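Angiopoietin-related protein 6 (Homo sapiens, PDB 6Y43) is a secreted angiopoietin-like protein, also named a growth factor, whose fibrinogen-like globe domain binds calcium and probably mediates recognition of its partners. Local coordinates at residues A[43-55]-A[209-221]. Residues are numbered along the deposited sequence; the frame is centred on the assembly and turned at random.
Sequences LEGGGWTVIQRRQ and SLRKAAMLIRPLK. With EDO (1,2-ethanediol), chain C.
Arg218 lies over one face of the Trp48 indole, its guanidinium plane 23° from the ring and CZ 3.3 Å from Trp48 CZ2, while its CB makes a CH-pi contact with the six-membered ring. With CG anti to its own backbone N (chi1 -179°) and a bend at chi3, Arg218 crosses the ring to the glycine-rich turn 44-47. There Arg218 NH1 donates to Glu44 O at 2.7 Å and to Gly46 O at 2.8 Å, the latter in the guanidinium plane. Replacing Arg218 by a leucine removes the guanidinium, which would probably leave both carbonyls without this donor and the outer part of the indole without its flat cover.

Backbone hydrogen bonds join strands 48-54 and 212-219, with antiparallel hydrogen-bonded pairs at Thr49-Ile217, Gln52-Met215 and Arg54-Ala213. Ile51 and Gln52 both face Met215 in a classic beta bulge: Met215 O accepts a hydrogen bond from Ile51 N at 2.8 Å and a weak one from Gln52 N at 3.4 Å.

Apolar side chains meet on both faces. Val50 CG2 presses on Leu216 CD2 at 3.5 Å, a tight fit beside Trp48 CB; on the other face Ile51 CG2 meets Ile217 CG1 at 3.9 Å. Gln52 CB and OE1 lie against Met215 CG; its NE2 is hydrogen-bonded to Asn181 OD1, whereas the buried OE1 has no polar partner in the model.

Within the central sheet of this fibrinogen-like domain, strand 48-54 also pairs with 33-40, and 212-219 with 95-102; Phe116 of strand 108-118 packs on Ile51 and Ile217.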
loop_
_atom_site.group_PDB
_atom_site.type_symbol
_atom_site.label_atom_id
_atom_site.label_comp_id
_atom_site.label_asym_id
_atom_site.label_seq_id
_atom_site.Cartn_x
_atom_site.Cartn_y
_atom_site.Cartn_z
ATOM N N LEU A 43 -3.704 15.519 -3.767
ATOM C CA LEU A 43 -2.414 15.561 -3.084
ATOM C C LEU A 43 -1.250 15.390 -4.054
ATOM O O LEU A 43 -1.229 14.472 -4.883
ATOM C CB LEU A 43 -2.382 14.490 -1.992
ATOM C CG LEU A 43 -1.142 14.376 -1.106
ATOM C CD1 LEU A 43 -1.557 13.992 0.305
ATOM C CD2 LEU A 43 -0.217 13.350 -1.699
ATOM N N GLU A 44 -0.269 16.287 -3.928
ATOM C CA GLU A 44 0.961 16.270 -4.717
ATOM C C GLU A 44 0.675 16.082 -6.200
ATOM O O GLU A 44 1.256 15.235 -6.882
ATOM C CB GLU A 44 1.909 15.196 -4.201
ATOM C CG GLU A 44 2.602 15.638 -2.952
ATOM C CD GLU A 44 3.582 14.610 -2.447
ATOM O OE1 GLU A 44 4.292 14.032 -3.283
ATOM O OE2 GLU A 44 3.617 14.367 -1.225
ATOM N N GLY A 45 -0.229 16.899 -6.700
ATOM C CA GLY A 45 -0.525 16.935 -8.106
ATOM C C GLY A 45 -1.565 15.941 -8.539
ATOM O O GLY A 45 -2.000 15.994 -9.696
ATOM N N GLY A 46 -1.998 15.054 -7.639
ATOM C CA GLY A 46 -2.986 14.050 -7.989
ATOM C C GLY A 46 -2.438 12.951 -8.881
ATOM O O GLY A 46 -1.226 12.810 -9.113
ATOM N N GLY A 47 -3.377 12.131 -9.366
ATOM C CA GLY A 47 -3.043 11.027 -10.232
ATOM C C GLY A 47 -2.525 9.794 -9.520
ATOM O O GLY A 47 -1.863 8.967 -10.153
ATOM N N TRP A 48 -2.832 9.640 -8.242
ATOM C CA TRP A 48 -2.309 8.554 -7.422
ATOM C C TRP A 48 -3.341 7.437 -7.334
ATOM O O TRP A 48 -4.482 7.674 -6.918
ATOM C CB TRP A 48 -1.970 9.044 -6.015
ATOM C CG TRP A 48 -0.877 10.039 -5.964
ATOM C CD1 TRP A 48 -0.997 11.389 -5.834
ATOM C CD2 TRP A 48 0.531 9.762 -6.008
ATOM N NE1 TRP A 48 0.247 11.980 -5.801
ATOM C CE2 TRP A 48 1.204 11.004 -5.898
ATOM C CE3 TRP A 48 1.282 8.590 -6.117
ATOM C CZ2 TRP A 48 2.590 11.103 -5.922
ATOM C CZ3 TRP A 48 2.668 8.696 -6.137
ATOM C CH2 TRP A 48 3.297 9.946 -6.037
ATOM N N THR A 49 -2.933 6.226 -7.718
ATOM C CA THR A 49 -3.756 5.032 -7.555
ATOM C C THR A 49 -3.529 4.457 -6.164
ATOM O O THR A 49 -2.408 4.066 -5.833
ATOM C CB THR A 49 -3.404 3.987 -8.612
ATOM O OG1 THR A 49 -3.571 4.560 -9.909
ATOM C CG2 THR A 49 -4.251 2.719 -8.455
ATOM N N VAL A 50 -4.586 4.406 -5.351
ATOM C CA VAL A 50 -4.456 3.777 -4.043
ATOM C C VAL A 50 -4.378 2.266 -4.228
ATOM O O VAL A 50 -5.259 1.663 -4.849
ATOM C CB VAL A 50 -5.635 4.169 -3.141
ATOM C CG1 VAL A 50 -5.598 3.383 -1.831
ATOM C CG2 VAL A 50 -5.615 5.666 -2.878
ATOM N N ILE A 51 -3.348 1.647 -3.639
ATOM C CA ILE A 51 -3.220 0.187 -3.640
ATOM C C ILE A 51 -3.429 -0.438 -2.271
ATOM O O ILE A 51 -3.576 -1.669 -2.191
ATOM C CB ILE A 51 -1.873 -0.282 -4.224
ATOM C CG1 ILE A 51 -0.693 0.107 -3.327
ATOM C CG2 ILE A 51 -1.677 0.305 -5.606
ATOM C CD1 ILE A 51 0.588 -0.591 -3.689
ATOM N N GLN A 52 -3.517 0.365 -1.217
ATOM C CA GLN A 52 -3.709 -0.112 0.139
ATOM C C GLN A 52 -4.230 1.057 0.941
ATOM O O GLN A 52 -3.761 2.182 0.745
ATOM C CB GLN A 52 -2.394 -0.605 0.751
ATOM C CG GLN A 52 -2.583 -1.270 2.081
ATOM C CD GLN A 52 -2.255 -0.381 3.263
ATOM O OE1 GLN A 52 -2.079 0.831 3.123
ATOM N NE2 GLN A 52 -2.173 -0.993 4.449
ATOM N N ARG A 53 -5.205 0.808 1.816
ATOM C CA ARG A 53 -5.671 1.872 2.698
ATOM C C ARG A 53 -6.227 1.284 3.979
ATOM O O ARG A 53 -6.998 0.312 3.943
ATOM C CB ARG A 53 -6.748 2.740 2.041
ATOM C CG ARG A 53 -7.174 3.895 2.916
ATOM C CD ARG A 53 -7.934 4.949 2.090
ATOM N NE ARG A 53 -9.011 4.322 1.349
ATOM C CZ ARG A 53 -9.574 4.813 0.251
ATOM N NH1 ARG A 53 -9.176 5.962 -0.259
ATOM N NH2 ARG A 53 -10.532 4.132 -0.333
ATOM N N ARG A 54 -5.839 1.889 5.097
ATOM C CA ARG A 54 -6.374 1.609 6.422
ATOM C C ARG A 54 -6.969 2.877 7.016
ATOM O O ARG A 54 -6.365 3.945 6.916
ATOM C CB ARG A 54 -5.292 1.155 7.390
ATOM C CG ARG A 54 -4.319 0.099 6.889
ATOM C CD ARG A 54 -5.063 -1.140 6.462
ATOM N NE ARG A 54 -5.732 -1.848 7.551
ATOM C CZ ARG A 54 -5.143 -2.703 8.378
ATOM N NH1 ARG A 54 -3.843 -2.936 8.283
ATOM N NH2 ARG A 54 -5.847 -3.338 9.312
ATOM N N GLN A 55 -8.105 2.752 7.701
ATOM C CA GLN A 55 -8.710 3.962 8.250
ATOM C C GLN A 55 -9.772 3.700 9.309
ATOM O O GLN A 55 -10.155 4.631 10.029
ATOM C CB GLN A 55 -9.324 4.806 7.132
ATOM C CG GLN A 55 -10.496 4.117 6.415
ATOM C CD GLN A 55 -10.990 4.897 5.203
ATOM O OE1 GLN A 55 -10.214 5.577 4.535
ATOM N NE2 GLN A 55 -12.284 4.825 4.942
ATOM N N SER A 209 -0.107 2.512 16.760
ATOM C CA SER A 209 -0.996 2.115 15.675
ATOM C C SER A 209 -1.568 3.363 15.021
ATOM O O SER A 209 -2.294 4.129 15.667
ATOM C CB SER A 209 -2.126 1.224 16.188
ATOM O OG SER A 209 -2.826 0.659 15.094
ATOM N N LEU A 210 -1.254 3.567 13.749
ATOM C CA LEU A 210 -1.649 4.801 13.097
ATOM C C LEU A 210 -3.143 4.814 12.786
ATOM O O LEU A 210 -3.761 3.775 12.539
ATOM C CB LEU A 210 -0.832 5.000 11.831
ATOM C CG LEU A 210 0.653 5.240 12.077
ATOM C CD1 LEU A 210 1.465 4.900 10.822
ATOM C CD2 LEU A 210 0.925 6.695 12.508
ATOM N N ARG A 211 -3.717 6.017 12.809
ATOM C CA ARG A 211 -5.148 6.166 12.537
ATOM C C ARG A 211 -5.476 5.921 11.067
ATOM O O ARG A 211 -6.502 5.321 10.747
ATOM C CB ARG A 211 -5.621 7.555 12.955
ATOM C CG ARG A 211 -7.093 7.771 12.681
ATOM C CD ARG A 211 -7.615 8.992 13.427
ATOM N NE ARG A 211 -7.082 10.252 12.926
ATOM C CZ ARG A 211 -7.252 11.431 13.533
ATOM N NH1 ARG A 211 -6.733 12.518 12.999
ATOM N NH2 ARG A 211 -7.945 11.526 14.672
ATOM N N LYS A 212 -4.653 6.442 10.164
ATOM C CA LYS A 212 -4.863 6.289 8.731
ATOM C C LYS A 212 -3.529 5.947 8.101
ATOM O O LYS A 212 -2.479 6.455 8.503
ATOM C CB LYS A 212 -5.459 7.535 8.079
ATOM C CG LYS A 212 -6.665 8.092 8.752
ATOM C CD LYS A 212 -7.646 8.676 7.704
ATOM C CE LYS A 212 -8.692 9.533 8.449
ATOM N NZ LYS A 212 -8.554 10.988 8.109
ATOM N N ALA A 213 -3.571 5.055 7.129
ATOM C CA ALA A 213 -2.393 4.721 6.352
ATOM C C ALA A 213 -2.835 4.387 4.940
ATOM O O ALA A 213 -3.901 3.809 4.750
ATOM C CB ALA A 213 -1.634 3.544 6.958
ATOM N N ALA A 214 -2.031 4.752 3.949
ATOM C CA ALA A 214 -2.356 4.350 2.586
ATOM C C ALA A 214 -1.089 4.300 1.756
ATOM O O ALA A 214 -0.112 4.988 2.047
ATOM C CB ALA A 214 -3.362 5.310 1.922
ATOM N N MET A 215 -1.108 3.447 0.745
ATOM C CA MET A 215 -0.020 3.271 -0.197
ATOM C C MET A 215 -0.564 3.578 -1.581
ATOM O O MET A 215 -1.625 3.062 -1.963
ATOM C CB MET A 215 0.537 1.849 -0.154
ATOM C CG MET A 215 0.937 1.412 1.242
ATOM S SD MET A 215 1.529 -0.299 1.340
ATOM C CE MET A 215 3.109 -0.209 0.482
ATOM N N LEU A 216 0.126 4.447 -2.318
ATOM C CA LEU A 216 -0.398 4.909 -3.604
ATOM C C LEU A 216 0.721 4.881 -4.637
ATOM O O LEU A 216 1.886 5.064 -4.303
ATOM C CB LEU A 216 -0.984 6.318 -3.484
ATOM C CG LEU A 216 -1.887 6.591 -2.259
ATOM C CD1 LEU A 216 -1.083 6.945 -1.047
ATOM C CD2 LEU A 216 -2.787 7.698 -2.681
ATOM N N ILE A 217 0.366 4.650 -5.905
ATOM C CA ILE A 217 1.363 4.664 -6.965
ATOM C C ILE A 217 0.918 5.539 -8.134
ATOM O O ILE A 217 -0.268 5.799 -8.350
ATOM C CB ILE A 217 1.693 3.236 -7.449
ATOM C CG1 ILE A 217 0.438 2.571 -8.008
ATOM C CG2 ILE A 217 2.314 2.451 -6.319
ATOM C CD1 ILE A 217 0.735 1.200 -8.624
ATOM N N ARG A 218 1.910 6.000 -8.895
ATOM C CA ARG A 218 1.736 6.873 -10.036
ATOM C C ARG A 218 2.892 6.613 -10.978
ATOM O O ARG A 218 4.018 6.374 -10.510
ATOM C CB ARG A 218 1.720 8.336 -9.585
ATOM C CG ARG A 218 1.521 9.398 -10.653
ATOM C CD ARG A 218 1.347 10.752 -9.969
ATOM N NE ARG A 218 2.599 11.357 -9.484
ATOM C CZ ARG A 218 2.655 12.553 -8.898
ATOM N NH1 ARG A 218 1.554 13.279 -8.712
ATOM N NH2 ARG A 218 3.816 13.027 -8.473
ATOM N N PRO A 219 2.670 6.656 -12.290
ATOM C CA PRO A 219 3.810 6.541 -13.209
ATOM C C PRO A 219 4.860 7.600 -12.902
ATOM O O PRO A 219 4.549 8.742 -12.540
ATOM C CB PRO A 219 3.178 6.740 -14.594
ATOM C CG PRO A 219 1.716 6.431 -14.406
ATOM C CD PRO A 219 1.394 6.852 -13.004
ATOM N N LEU A 220 6.114 7.205 -13.019
ATOM C CA LEU A 220 7.240 8.091 -12.763
ATOM C C LEU A 220 7.816 8.507 -14.102
ATOM O O LEU A 220 8.444 7.702 -14.790
ATOM C CB LEU A 220 8.306 7.402 -11.925
ATOM C CG LEU A 220 9.510 8.236 -11.515
ATOM C CD1 LEU A 220 9.124 9.527 -10.849
ATOM C CD2 LEU A 220 10.371 7.366 -10.603
ATOM N N LYS A 221 7.602 9.753 -14.460
ATOM C CA LYS A 221 8.062 10.322 -15.715
ATOM C C LYS A 221 9.174 11.310 -15.393
ATOM O O LYS A 221 8.909 12.410 -14.908
ATOM C CB LYS A 221 6.887 10.985 -16.414
ATOM C CG LYS A 221 7.237 11.788 -17.613
ATOM C CD LYS A 221 7.939 10.828 -18.578
ATOM C CE LYS A 221 8.737 11.631 -19.538
ATOM N NZ LYS A 221 7.872 11.803 -20.679
HETATM C C1 EDO C . -12.467 7.051 1.432
HETATM O O1 EDO C . -13.186 6.319 2.438
HETATM C C2 EDO C . -11.548 8.068 2.090
HETATM O O2 EDO C . -10.499 7.334 2.726
HETATM O O HOH W 1 -1.855 6.547 -11.291
HETATM O O HOH W 2 -9.256 6.943 10.059
#